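Local structure of hypothetical protein PAE2754 (Pyrobaculum aerophilum, 1V8P) at residues A27-V32 with E52-L57; L37-A41 with H85-L90; L57-E63 with Y116-Y120; V130-Q134 with G144-V148. The protein acts as a PIN-domain exonuclease, probably magnesium-dependent and slow on single-stranded DNA, and is probably the ribonuclease toxin of a type II toxin-antitoxin pair. The protein carries 1 engineered substitution. All coordinates share one frame; numbering follows the deposited sequence.

Contact 1: residues A27-V32 with E52-L57; sequences AVEYLV and EKLAIL. Engineered in segment 27-32: Ala27 (natural residue Pro).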
loop_
_atom_site.group_PDB
_atom_site.type_symbol
_atom_site.label_atom_id
_atom_site.label_comp_id
_atom_site.label_asym_id
_atom_site.label_seq_id
_atom_site.Cartn_x
_atom_site.Cartn_y
_atom_site.Cartn_z
ATOM N N ALA C 27 20.162 24.236 -13.271
ATOM C CA ALA C 27 20.197 25.197 -12.178
ATOM C C ALA C 27 19.533 24.506 -10.987
ATOM O O ALA C 27 19.277 25.120 -9.949
ATOM C CB ALA C 27 19.423 26.451 -12.556
ATOM N N VAL C 28 19.266 23.213 -11.149
ATOM C CA VAL C 28 18.623 22.426 -10.111
ATOM C C VAL C 28 19.589 22.025 -9.005
ATOM O O VAL C 28 20.664 21.493 -9.273
ATOM C CB VAL C 28 17.980 21.151 -10.717
ATOM C CG1 VAL C 28 17.301 20.327 -9.627
ATOM C CG2 VAL C 28 16.986 21.542 -11.784
ATOM N N GLU C 29 19.198 22.280 -7.758
ATOM C CA GLU C 29 20.012 21.934 -6.589
ATOM C C GLU C 29 19.253 20.936 -5.703
ATOM O O GLU C 29 19.855 20.141 -4.976
ATOM C CB GLU C 29 20.333 23.197 -5.771
ATOM C CG GLU C 29 21.324 24.174 -6.398
ATOM C CD GLU C 29 21.317 25.552 -5.720
ATOM O OE1 GLU C 29 21.373 25.621 -4.470
ATOM O OE2 GLU C 29 21.258 26.579 -6.438
ATOM N N TYR C 30 17.929 20.964 -5.772
ATOM C CA TYR C 30 17.134 20.063 -4.948
ATOM C C TYR C 30 16.155 19.131 -5.674
ATOM O O TYR C 30 15.528 19.512 -6.668
ATOM C CB TYR C 30 16.339 20.867 -3.924
ATOM C CG TYR C 30 17.149 21.857 -3.141
ATOM C CD1 TYR C 30 17.301 23.177 -3.579
ATOM C CD2 TYR C 30 17.769 21.479 -1.952
ATOM C CE1 TYR C 30 18.048 24.096 -2.844
ATOM C CE2 TYR C 30 18.518 22.385 -1.209
ATOM C CZ TYR C 30 18.652 23.692 -1.654
ATOM O OH TYR C 30 19.365 24.586 -0.881
ATOM N N LEU C 31 16.044 17.906 -5.161
ATOM C CA LEU C 31 15.106 16.907 -5.659
ATOM C C LEU C 31 14.050 16.837 -4.553
ATOM O O LEU C 31 14.375 16.499 -3.409
ATOM C CB LEU C 31 15.765 15.530 -5.812
ATOM C CG LEU C 31 14.791 14.404 -6.188
ATOM C CD1 LEU C 31 14.128 14.729 -7.520
ATOM C CD2 LEU C 31 15.515 13.072 -6.283
ATOM N N VAL C 32 12.805 17.167 -4.888
ATOM C CA VAL C 32 11.710 17.167 -3.919
ATOM C C VAL C 32 10.818 15.945 -4.070
ATOM O O VAL C 32 10.445 15.593 -5.184
ATOM C CB VAL C 32 10.840 18.434 -4.089
ATOM C CG1 VAL C 32 9.683 18.404 -3.136
ATOM C CG2 VAL C 32 11.676 19.671 -3.861
ATOM N N GLU C 52 13.477 27.398 -10.062
ATOM C CA GLU C 52 14.433 26.789 -10.978
ATOM C C GLU C 52 15.418 25.890 -10.228
ATOM O O GLU C 52 16.106 25.056 -10.824
ATOM C CB GLU C 52 15.181 27.854 -11.799
ATOM C CG GLU C 52 16.381 28.536 -11.135
ATOM C CD GLU C 52 15.990 29.588 -10.114
ATOM O OE1 GLU C 52 14.822 30.050 -10.158
ATOM O OE2 GLU C 52 16.858 29.959 -9.283
ATOM N N LYS C 53 15.458 26.046 -8.911
ATOM C CA LYS C 53 16.352 25.254 -8.087
ATOM C C LYS C 53 15.776 23.907 -7.657
ATOM O O LYS C 53 16.527 23.000 -7.292
ATOM C CB LYS C 53 16.776 26.070 -6.863
ATOM C CG LYS C 53 17.948 26.979 -7.158
ATOM C CD LYS C 53 18.484 27.716 -5.937
ATOM C CE LYS C 53 17.639 28.929 -5.608
ATOM N NZ LYS C 53 18.459 30.043 -5.045
ATOM N N LEU C 54 14.453 23.772 -7.725
ATOM C CA LEU C 54 13.787 22.531 -7.323
ATOM C C LEU C 54 13.312 21.655 -8.468
ATOM O O LEU C 54 12.908 22.140 -9.513
ATOM C CB LEU C 54 12.575 22.818 -6.436
ATOM C CG LEU C 54 12.652 23.828 -5.295
ATOM C CD1 LEU C 54 14.020 23.765 -4.616
ATOM C CD2 LEU C 54 12.371 25.214 -5.866
ATOM N N ALA C 55 13.353 20.349 -8.241
ATOM C CA ALA C 55 12.897 19.379 -9.224
ATOM C C ALA C 55 12.188 18.206 -8.540
ATOM O O ALA C 55 12.281 18.026 -7.332
ATOM C CB ALA C 55 14.068 18.881 -10.043
ATOM N N ILE C 56 11.474 17.425 -9.342
ATOM C CA ILE C 56 10.735 16.250 -8.894
ATOM C C ILE C 56 10.967 15.200 -9.951
ATOM O O ILE C 56 11.601 15.460 -10.971
ATOM C CB ILE C 56 9.194 16.482 -8.852
ATOM C CG1 ILE C 56 8.707 16.901 -10.246
ATOM C CG2 ILE C 56 8.825 17.481 -7.767
ATOM C CD1 ILE C 56 7.287 17.389 -10.298
ATOM N N LEU C 57 10.450 14.010 -9.710
ATOM C CA LEU C 57 10.566 12.935 -10.671
ATOM C C LEU C 57 9.150 12.793 -11.239
ATOM O O LEU C 57 8.210 13.370 -10.694
ATOM C CB LEU C 57 10.980 11.642 -9.966
ATOM C CG LEU C 57 12.269 11.570 -9.146
ATOM C CD1 LEU C 57 12.480 10.128 -8.671
ATOM C CD2 LEU C 57 13.442 11.992 -9.976
#
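Tyr30 and Leu31 pair with Leu54 and Ala55 as adjacent parallel strands at the heart of the PIN-domain sheet, joined through helices 34-40 and 44-48 in a beta-alpha-beta crossover. The N-to-C directions of strands 30-32 and 54-56 differ by 42°, consistent with the twist of a parallel sheet. Tyr30 reaches Lys53 and Ala55, on either side of its partner Leu54, and Ala55 in turn reaches Tyr30 and Val32, on either side of Leu31: Tyr30 N gives a nearly straight bond to Lys53 O at 2.9 Å, Tyr30 O receives Ala55 N at 2.8 Å, and Val32 N binds Ala55 O. Lys53 O is gripped twice, because Glu29 N also donates to it at 2.8 Å, from an angle well off the line of the carbonyl bond.

Side chains sort by sheet face. On one, the Leu54 side chain slants across that of Tyr30, bringing Leu54 CD1 within 3.5 Å of Tyr30 CD1, and Val32 CG2 approaches Leu54 CB. On the other, Leu31 CD1 meets Leu57 CD2 at 3.7 Å, the two side chains roughly perpendicular. Val28 places CG1 opposite its backbone nitrogen (chi1 -180°), which lays that methyl 3.6 Å from Ala55 CB. Toward the start of the contact Glu29, which is exposed, runs alongside the buried Lys53, whose amine bonds Gln158.

Strand 130-132 bonds to the far edge of 30-32, while Ile56 joins Lys94 and Leu96 across the other edge. Helix 115-127 covers Leu31 and Leu57 through Tyr120 and Val123, and helix 148-156 lies against Tyr30 and Lys53.

Contact 2: residues L37-A41 with H85-L90; sequences LYALA and HLKKVL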
loop_
_atom_site.group_PDB
_atom_site.type_symbol
_atom_site.label_atom_id
_atom_site.label_comp_id
_atom_site.label_asym_id
_atom_site.label_seq_id
_atom_site.Cartn_x
_atom_site.Cartn_y
_atom_site.Cartn_z
ATOM N N LEU C 37 6.868 17.862 -1.252
ATOM C CA LEU C 37 6.053 18.603 -2.198
ATOM C C LEU C 37 4.747 18.954 -1.499
ATOM O O LEU C 37 4.287 20.093 -1.553
ATOM C CB LEU C 37 5.796 17.735 -3.438
ATOM C CG LEU C 37 5.036 18.268 -4.659
ATOM C CD1 LEU C 37 3.572 18.470 -4.328
ATOM C CD2 LEU C 37 5.675 19.550 -5.118
ATOM N N TYR C 38 4.166 17.973 -0.821
ATOM C CA TYR C 38 2.919 18.193 -0.110
ATOM C C TYR C 38 3.036 19.301 0.935
ATOM O O TYR C 38 2.149 20.127 1.059
ATOM C CB TYR C 38 2.450 16.901 0.562
ATOM C CG TYR C 38 1.010 16.558 0.255
ATOM C CD1 TYR C 38 0.630 16.143 -1.023
ATOM C CD2 TYR C 38 0.024 16.667 1.236
ATOM C CE1 TYR C 38 -0.700 15.842 -1.316
ATOM C CE2 TYR C 38 -1.304 16.369 0.956
ATOM C CZ TYR C 38 -1.663 15.957 -0.319
ATOM O OH TYR C 38 -2.983 15.658 -0.595
ATOM N N ALA C 39 4.120 19.325 1.699
ATOM C CA ALA C 39 4.277 20.374 2.708
ATOM C C ALA C 39 4.451 21.725 2.005
ATOM O O ALA C 39 3.794 22.708 2.343
ATOM C CB ALA C 39 5.488 20.081 3.602
ATOM N N LEU C 40 5.337 21.753 1.016
ATOM C CA LEU C 40 5.615 22.950 0.242
ATOM C C LEU C 40 4.366 23.574 -0.379
ATOM O O LEU C 40 4.297 24.797 -0.554
ATOM C CB LEU C 40 6.614 22.618 -0.870
ATOM C CG LEU C 40 8.043 22.303 -0.428
ATOM C CD1 LEU C 40 8.840 21.724 -1.596
ATOM C CD2 LEU C 40 8.689 23.570 0.117
ATOM N N ALA C 41 3.388 22.740 -0.721
ATOM C CA ALA C 41 2.162 23.227 -1.351
ATOM C C ALA C 41 1.508 24.381 -0.600
ATOM O O ALA C 41 0.773 25.160 -1.188
ATOM C CB ALA C 41 1.161 22.079 -1.535
ATOM N N HIS C 85 -5.176 23.245 -7.315
ATOM C CA HIS C 85 -4.071 23.926 -6.680
ATOM C C HIS C 85 -2.828 23.032 -6.749
ATOM O O HIS C 85 -1.784 23.456 -7.252
ATOM C CB HIS C 85 -4.442 24.242 -5.238
ATOM C CG HIS C 85 -3.303 24.752 -4.413
ATOM N ND1 HIS C 85 -2.566 25.860 -4.762
ATOM C CD2 HIS C 85 -2.786 24.309 -3.242
ATOM C CE1 HIS C 85 -1.641 26.080 -3.844
ATOM N NE2 HIS C 85 -1.755 25.152 -2.910
ATOM N N LEU C 86 -2.957 21.791 -6.271
ATOM C CA LEU C 86 -1.857 20.825 -6.270
ATOM C C LEU C 86 -1.248 20.730 -7.668
ATOM O O LEU C 86 -0.045 20.546 -7.831
ATOM C CB LEU C 86 -2.368 19.435 -5.849
ATOM C CG LEU C 86 -1.445 18.420 -5.129
ATOM C CD1 LEU C 86 -1.881 17.003 -5.476
ATOM C CD2 LEU C 86 0.015 18.596 -5.525
ATOM N N LYS C 87 -2.100 20.857 -8.674
ATOM C CA LYS C 87 -1.671 20.782 -10.064
ATOM C C LYS C 87 -0.731 21.927 -10.428
ATOM O O LYS C 87 0.317 21.707 -11.040
ATOM C CB LYS C 87 -2.900 20.805 -10.977
ATOM C CG LYS C 87 -2.598 20.675 -12.446
ATOM C CD LYS C 87 -3.877 20.705 -13.242
ATOM C CE LYS C 87 -3.632 20.428 -14.711
ATOM N NZ LYS C 87 -4.943 20.300 -15.415
ATOM N N LYS C 88 -1.113 23.142 -10.040
ATOM C CA LYS C 88 -0.325 24.342 -10.323
ATOM C C LYS C 88 1.018 24.241 -9.618
ATOM O O LYS C 88 2.063 24.536 -10.194
ATOM C CB LYS C 88 -1.070 25.616 -9.864
ATOM C CG LYS C 88 -2.466 25.772 -10.450
ATOM C CD LYS C 88 -2.719 27.187 -10.940
ATOM C CE LYS C 88 -4.126 27.361 -11.510
ATOM N NZ LYS C 88 -5.148 27.327 -10.421
ATOM N N VAL C 89 0.974 23.828 -8.360
ATOM C CA VAL C 89 2.180 23.651 -7.569
ATOM C C VAL C 89 3.127 22.700 -8.300
ATOM O O VAL C 89 4.308 22.983 -8.430
ATOM C CB VAL C 89 1.845 23.071 -6.200
ATOM C CG1 VAL C 89 3.119 22.688 -5.477
ATOM C CG2 VAL C 89 1.040 24.087 -5.397
ATOM N N LEU C 90 2.607 21.586 -8.796
ATOM C CA LEU C 90 3.454 20.631 -9.500
ATOM C C LEU C 90 4.000 21.172 -10.806
ATOM O O LEU C 90 5.095 20.806 -11.219
ATOM C CB LEU C 90 2.698 19.327 -9.781
ATOM C CG LEU C 90 2.501 18.394 -8.592
ATOM C CD1 LEU C 90 1.591 17.238 -8.988
ATOM C CD2 LEU C 90 3.851 17.870 -8.133
#
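Leu37 carries its CG on the side opposite its backbone nitrogen (chi1 -176°), a setting that projects both methyls across to helix 79-91 and among Leu86, Val89 and Leu90. His85 has a similar first torsion (chi1 171°), which swings the imidazole along its own helix until NE2 faces the carbonyl of Ala41.

The leucine is the centre of the apolar part. Its CG lies 3.7 Å from Leu90 CD2, the two side chains meeting at about a right angle. Leu37 CD1 approaches Leu86 CD2 at 3.8 Å along a slanting path, whereas Leu37 CD2 passes Val89 CG1 at 4.1 Å with the side chains running in opposite directions. The three partners, spaced i, i+3 and i+4, come from one face of a helix. This is helix-to-helix packing within the PIN domain: helix 34-40, directly after the first strand of the sheet, lies against helix 79-91, and Leu37 also touches Val32 of that strand.

At the Ala41 end the backbones draw closest, with Ala41 CA 6.2 Å from Val89 CA. Here the contact turns polar: His85 NE2 donates to Ala41 O at 3.1 Å, with an N-H...O angle of 149°. The oxygen lies close to the ring plane, but the donor is tilted from the plane of the carbonyl. Val89 CG2 sits 3.7 Å above one face of the same imidazole, offset toward its rim, and helps to fix its rotation. Leu86 and Leu90 also pack on Leu101 of the second subunit, while Tyr38 leans on Ala67, Leu68 and Glu71 of helix 58-73.

Contact 3: residues L57-E63 with Y116-Y120; sequences LHLTIYE and YDASY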
loop_
_atom_site.group_PDB
_atom_site.type_symbol
_atom_site.label_atom_id
_atom_site.label_comp_id
_atom_site.label_asym_id
_atom_site.label_seq_id
_atom_site.Cartn_x
_atom_site.Cartn_y
_atom_site.Cartn_z
ATOM N N LEU C 57 10.450 14.010 -9.710
ATOM C CA LEU C 57 10.566 12.935 -10.671
ATOM C C LEU C 57 9.150 12.793 -11.239
ATOM O O LEU C 57 8.210 13.370 -10.694
ATOM C CB LEU C 57 10.980 11.642 -9.966
ATOM C CG LEU C 57 12.269 11.570 -9.146
ATOM C CD1 LEU C 57 12.480 10.128 -8.671
ATOM C CD2 LEU C 57 13.442 11.992 -9.976
ATOM N N HIS C 58 8.968 12.053 -12.325
ATOM C CA HIS C 58 7.613 11.881 -12.839
ATOM C C HIS C 58 6.788 11.212 -11.730
ATOM O O HIS C 58 5.625 11.568 -11.494
ATOM C CB HIS C 58 7.608 10.983 -14.077
ATOM C CG HIS C 58 8.123 11.641 -15.316
ATOM N ND1 HIS C 58 7.409 12.601 -16.008
ATOM C CD2 HIS C 58 9.284 11.475 -15.992
ATOM C CE1 HIS C 58 8.109 12.996 -17.056
ATOM N NE2 HIS C 58 9.250 12.328 -17.070
ATOM N N LEU C 59 7.403 10.240 -11.057
ATOM C CA LEU C 59 6.755 9.498 -9.973
ATOM C C LEU C 59 6.088 10.427 -8.960
ATOM O O LEU C 59 5.063 10.097 -8.388
ATOM C CB LEU C 59 7.791 8.649 -9.236
ATOM C CG LEU C 59 7.486 7.412 -8.369
ATOM C CD1 LEU C 59 8.370 7.469 -7.148
ATOM C CD2 LEU C 59 6.039 7.338 -7.947
ATOM N N THR C 60 6.684 11.590 -8.740
ATOM C CA THR C 60 6.161 12.539 -7.775
ATOM C C THR C 60 4.728 12.960 -8.079
ATOM O O THR C 60 3.915 13.115 -7.172
ATOM C CB THR C 60 7.056 13.787 -7.713
ATOM O OG1 THR C 60 8.399 13.384 -7.421
ATOM C CG2 THR C 60 6.572 14.753 -6.631
ATOM N N ILE C 61 4.427 13.148 -9.359
ATOM C CA ILE C 61 3.101 13.556 -9.799
ATOM C C ILE C 61 2.046 12.576 -9.312
ATOM O O ILE C 61 1.036 12.971 -8.735
ATOM C CB ILE C 61 3.066 13.656 -11.346
ATOM C CG1 ILE C 61 3.964 14.815 -11.797
ATOM C CG2 ILE C 61 1.634 13.815 -11.842
ATOM C CD1 ILE C 61 4.489 14.687 -13.221
ATOM N N TYR C 62 2.291 11.292 -9.528
ATOM C CA TYR C 62 1.347 10.257 -9.110
ATOM C C TYR C 62 1.247 10.107 -7.588
ATOM O O TYR C 62 0.158 9.932 -7.042
ATOM C CB TYR C 62 1.736 8.921 -9.743
ATOM C CG TYR C 62 1.820 8.999 -11.234
ATOM C CD1 TYR C 62 2.946 9.533 -11.858
ATOM C CD2 TYR C 62 0.739 8.629 -12.027
ATOM C CE1 TYR C 62 2.987 9.701 -13.246
ATOM C CE2 TYR C 62 0.767 8.796 -13.411
ATOM C CZ TYR C 62 1.889 9.332 -14.015
ATOM O OH TYR C 62 1.906 9.491 -15.379
ATOM N N GLU C 63 2.378 10.188 -6.898
ATOM C CA GLU C 63 2.356 10.074 -5.445
ATOM C C GLU C 63 1.595 11.206 -4.787
ATOM O O GLU C 63 0.889 10.977 -3.814
ATOM C CB GLU C 63 3.776 10.013 -4.889
ATOM C CG GLU C 63 4.435 8.685 -5.134
ATOM C CD GLU C 63 5.812 8.616 -4.543
ATOM O OE1 GLU C 63 6.213 7.512 -4.125
ATOM O OE2 GLU C 63 6.495 9.664 -4.499
ATOM N N TYR C 116 9.908 2.835 -4.427
ATOM C CA TYR C 116 9.509 4.221 -4.651
ATOM C C TYR C 116 10.453 5.177 -3.952
ATOM O O TYR C 116 11.013 6.048 -4.593
ATOM C CB TYR C 116 8.071 4.457 -4.188
ATOM C CG TYR C 116 7.062 3.729 -5.023
ATOM C CD1 TYR C 116 6.840 4.088 -6.346
ATOM C CD2 TYR C 116 6.332 2.659 -4.505
ATOM C CE1 TYR C 116 5.910 3.404 -7.142
ATOM C CE2 TYR C 116 5.402 1.968 -5.294
ATOM C CZ TYR C 116 5.195 2.351 -6.616
ATOM O OH TYR C 116 4.265 1.696 -7.404
ATOM N N ASP C 117 10.643 5.008 -2.645
ATOM C CA ASP C 117 11.557 5.867 -1.897
ATOM C C ASP C 117 13.008 5.755 -2.416
ATOM O O ASP C 117 13.733 6.732 -2.407
ATOM C CB ASP C 117 11.498 5.526 -0.396
ATOM C CG ASP C 117 10.205 6.027 0.278
ATOM O OD1 ASP C 117 9.853 5.515 1.368
ATOM O OD2 ASP C 117 9.539 6.937 -0.273
ATOM N N ALA C 118 13.420 4.581 -2.893
ATOM C CA ALA C 118 14.781 4.398 -3.402
ATOM C C ALA C 118 15.014 5.151 -4.698
ATOM O O ALA C 118 16.161 5.473 -5.031
ATOM C CB ALA C 118 15.095 2.932 -3.602
ATOM N N SER C 119 13.942 5.425 -5.436
ATOM C CA SER C 119 14.062 6.165 -6.682
ATOM C C SER C 119 14.592 7.563 -6.335
ATOM O O SER C 119 15.427 8.134 -7.049
ATOM C CB SER C 119 12.696 6.261 -7.377
ATOM O OG SER C 119 12.258 4.990 -7.825
ATOM N N TYR C 120 14.115 8.095 -5.216
ATOM C CA TYR C 120 14.540 9.409 -4.758
ATOM C C TYR C 120 15.988 9.446 -4.245
ATOM O O TYR C 120 16.750 10.348 -4.596
ATOM C CB TYR C 120 13.590 9.907 -3.676
ATOM C CG TYR C 120 12.235 10.235 -4.242
ATOM C CD1 TYR C 120 11.190 9.304 -4.206
ATOM C CD2 TYR C 120 12.007 11.476 -4.854
ATOM C CE1 TYR C 120 9.956 9.598 -4.758
ATOM C CE2 TYR C 120 10.780 11.781 -5.408
ATOM C CZ TYR C 120 9.749 10.842 -5.359
ATOM O OH TYR C 120 8.516 11.153 -5.888
#
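Hydrogen bonds between Thr60, Tyr120 and Glu63 form a directed chain through this buried contact. Thr60 OG1 donates to Tyr120 OH at 2.7 Å, lying in the plane of the ring at its edge, and Tyr120 OH donates onward to Glu63 OE2 at 2.9 Å. The phenol oxygen meets that carboxylate from above its plane, although the carboxylate and ring planes are only 11° apart. Upstream, Leu57 N donates to Thr60 OG1 at 3.1 Å, which helps to fix the hydroxyl's rotation.

Apolar contacts flank the phenol. Leu57 CD1 forms a CH-pi contact over one face of Tyr120, 4.2 Å from the ring centroid. Leu59 CD1 reaches Tyr120 CE1 at 3.6 Å, while its other methyl, CD2, lies 3.7 Å from Tyr116 CD1, that ring crossing the leucine at about a right angle.

The axes of segments 58-63 and 116-120 run 139° apart and approach to 11.0 Å, a gap that the tyrosine spans. The second subunit packs close by: its Tyr62 touches Leu59, and His58 stacks on His58 of that subunit. Asp117, a predicted magnesium ligand, and Tyr120's contact with Asp33 place this bridge beside the acidic metal site characteristic of PIN-domain nucleases.

Contact 4: residues V130-Q134 with G144-V148; sequences VLVTQ and GAIDV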
loop_
_atom_site.group_PDB
_atom_site.type_symbol
_atom_site.label_atom_id
_atom_site.label_comp_id
_atom_site.label_asym_id
_atom_site.label_seq_id
_atom_site.Cartn_x
_atom_site.Cartn_y
_atom_site.Cartn_z
ATOM N N VAL C 130 20.346 17.716 -3.557
ATOM C CA VAL C 130 19.951 17.562 -2.159
ATOM C C VAL C 130 18.523 17.065 -2.132
ATOM O O VAL C 130 17.630 17.734 -2.640
ATOM C CB VAL C 130 19.999 18.890 -1.382
ATOM C CG1 VAL C 130 19.368 18.705 -0.015
ATOM C CG2 VAL C 130 21.447 19.375 -1.240
ATOM N N LEU C 131 18.300 15.898 -1.538
ATOM C CA LEU C 131 16.956 15.356 -1.469
ATOM C C LEU C 131 16.158 16.076 -0.379
ATOM O O LEU C 131 16.589 16.153 0.771
ATOM C CB LEU C 131 16.993 13.855 -1.143
ATOM C CG LEU C 131 15.791 12.955 -1.500
ATOM C CD1 LEU C 131 15.740 11.767 -0.551
ATOM C CD2 LEU C 131 14.497 13.708 -1.416
ATOM N N VAL C 132 15.002 16.617 -0.739
ATOM C CA VAL C 132 14.143 17.239 0.258
ATOM C C VAL C 132 12.981 16.236 0.450
ATOM O O VAL C 132 12.278 15.872 -0.496
ATOM C CB VAL C 132 13.616 18.614 -0.204
ATOM C CG1 VAL C 132 12.909 19.312 0.965
ATOM C CG2 VAL C 132 14.788 19.480 -0.702
ATOM N N THR C 133 12.819 15.762 1.677
ATOM C CA THR C 133 11.794 14.784 2.001
ATOM C C THR C 133 11.302 15.036 3.414
ATOM O O THR C 133 11.983 15.653 4.224
ATOM C CB THR C 133 12.364 13.331 1.909
ATOM O OG1 THR C 133 11.419 12.391 2.435
ATOM C CG2 THR C 133 13.661 13.217 2.690
ATOM N N GLN C 134 10.111 14.549 3.710
ATOM C CA GLN C 134 9.552 14.741 5.025
ATOM C C GLN C 134 9.629 13.418 5.784
ATOM O O GLN C 134 9.354 13.376 6.984
ATOM C CB GLN C 134 8.106 15.226 4.890
ATOM C CG GLN C 134 7.634 16.137 5.999
ATOM C CD GLN C 134 8.373 17.451 6.024
ATOM O OE1 GLN C 134 9.123 17.763 5.120
ATOM N NE2 GLN C 134 8.156 18.231 7.061
ATOM N N GLY C 144 22.944 13.833 2.628
ATOM C CA GLY C 144 22.679 15.215 2.289
ATOM C C GLY C 144 21.213 15.609 2.293
ATOM O O GLY C 144 20.896 16.773 2.028
ATOM N N ALA C 145 20.323 14.666 2.610
ATOM C CA ALA C 145 18.888 14.948 2.615
ATOM C C ALA C 145 18.424 15.841 3.753
ATOM O O ALA C 145 18.866 15.721 4.892
ATOM C CB ALA C 145 18.096 13.649 2.628
ATOM N N ILE C 146 17.513 16.740 3.424
ATOM C CA ILE C 146 16.973 17.681 4.385
ATOM C C ILE C 146 15.459 17.636 4.350
ATOM O O ILE C 146 14.872 17.046 3.450
ATOM C CB ILE C 146 17.405 19.108 4.047
ATOM C CG1 ILE C 146 16.899 19.477 2.657
ATOM C CG2 ILE C 146 18.919 19.227 4.112
ATOM C CD1 ILE C 146 17.171 20.912 2.258
ATOM N N ASP C 147 14.823 18.244 5.343
ATOM C CA ASP C 147 13.376 18.292 5.358
ATOM C C ASP C 147 12.969 19.671 4.845
ATOM O O ASP C 147 13.829 20.531 4.627
ATOM C CB ASP C 147 12.833 18.064 6.763
ATOM C CG ASP C 147 13.416 19.009 7.770
ATOM O OD1 ASP C 147 13.891 20.106 7.392
ATOM O OD2 ASP C 147 13.379 18.643 8.957
ATOM N N VAL C 148 11.667 19.878 4.668
ATOM C CA VAL C 148 11.156 21.135 4.134
ATOM C C VAL C 148 11.567 22.382 4.896
ATOM O O VAL C 148 11.873 23.409 4.289
ATOM C CB VAL C 148 9.620 21.086 3.997
ATOM C CG1 VAL C 148 9.065 22.465 3.680
ATOM C CG2 VAL C 148 9.249 20.115 2.889
#
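Leu131 and Thr133 are clasped to Ile146 by two backbone bonds: Ile146 N donates to Leu131 O at 2.9 Å, and Thr133 N to Ile146 O at 3.0 Å. Both are nearly straight, and they make a single bridge between Val132 and Ile146. Around it, Val130 CG1 meets Ile146 CG1 at 3.7 Å, the side chains crossing at about a right angle. Leu131 CB faces Ala145 CB at 3.9 Å, and Val132 CG2 lies near both CG1 and CD1 of Ile146. Gln134, its chain folded about the CB-CG bond (chi2 65°), brings OE1 to Val148 N in a weak bond of 3.3 Å.

Further out, Tyr30 and Leu151 press on Val132 and Ile146. Asp147, at the N-cap of helix 148-156, hydrogen-bonds Thr150 through OD1, while Val148 packs on Ala36, Ala39 and Leu40.

The loop 144-147 lines the outer edge of strand 130-132 and leads into the last helix at Val148. Thr133 OG1, turned from the loop, bonds Asp33 OD2 and Asp135 N. The pairing probably holds Thr133 where its hydroxyl can steady the Asp33 carboxylate and the backbone of Asp135, as a second-shell residue would if both bind magnesium as predicted.

Contacts 1 and 4 belong to one sheet: their centres are about 11 Å apart, and Leu31 O accepts a probable hydrogen bond from Val132 N at 2.7 Å. Contact 3 shares Leu57 with contact 1, and Val32 O lies 3.8 Å from Tyr120 CE2. Helix 34-40 of contact 2 directly follows strand 30-32 of contact 1, with Val32 CG1 3.8 Å from Leu40 CD1, and Leu40 CD2 in turn touches Val148 CG1 of contact 4. All four have a residue near the predicted magnesium ligand Asp33, whose side chain is about 3 Å from those of Tyr120 and Thr133, 5 Å from Val32 and 6 Å from Leu37. Contacts 2 and 3 also meet the second subunit.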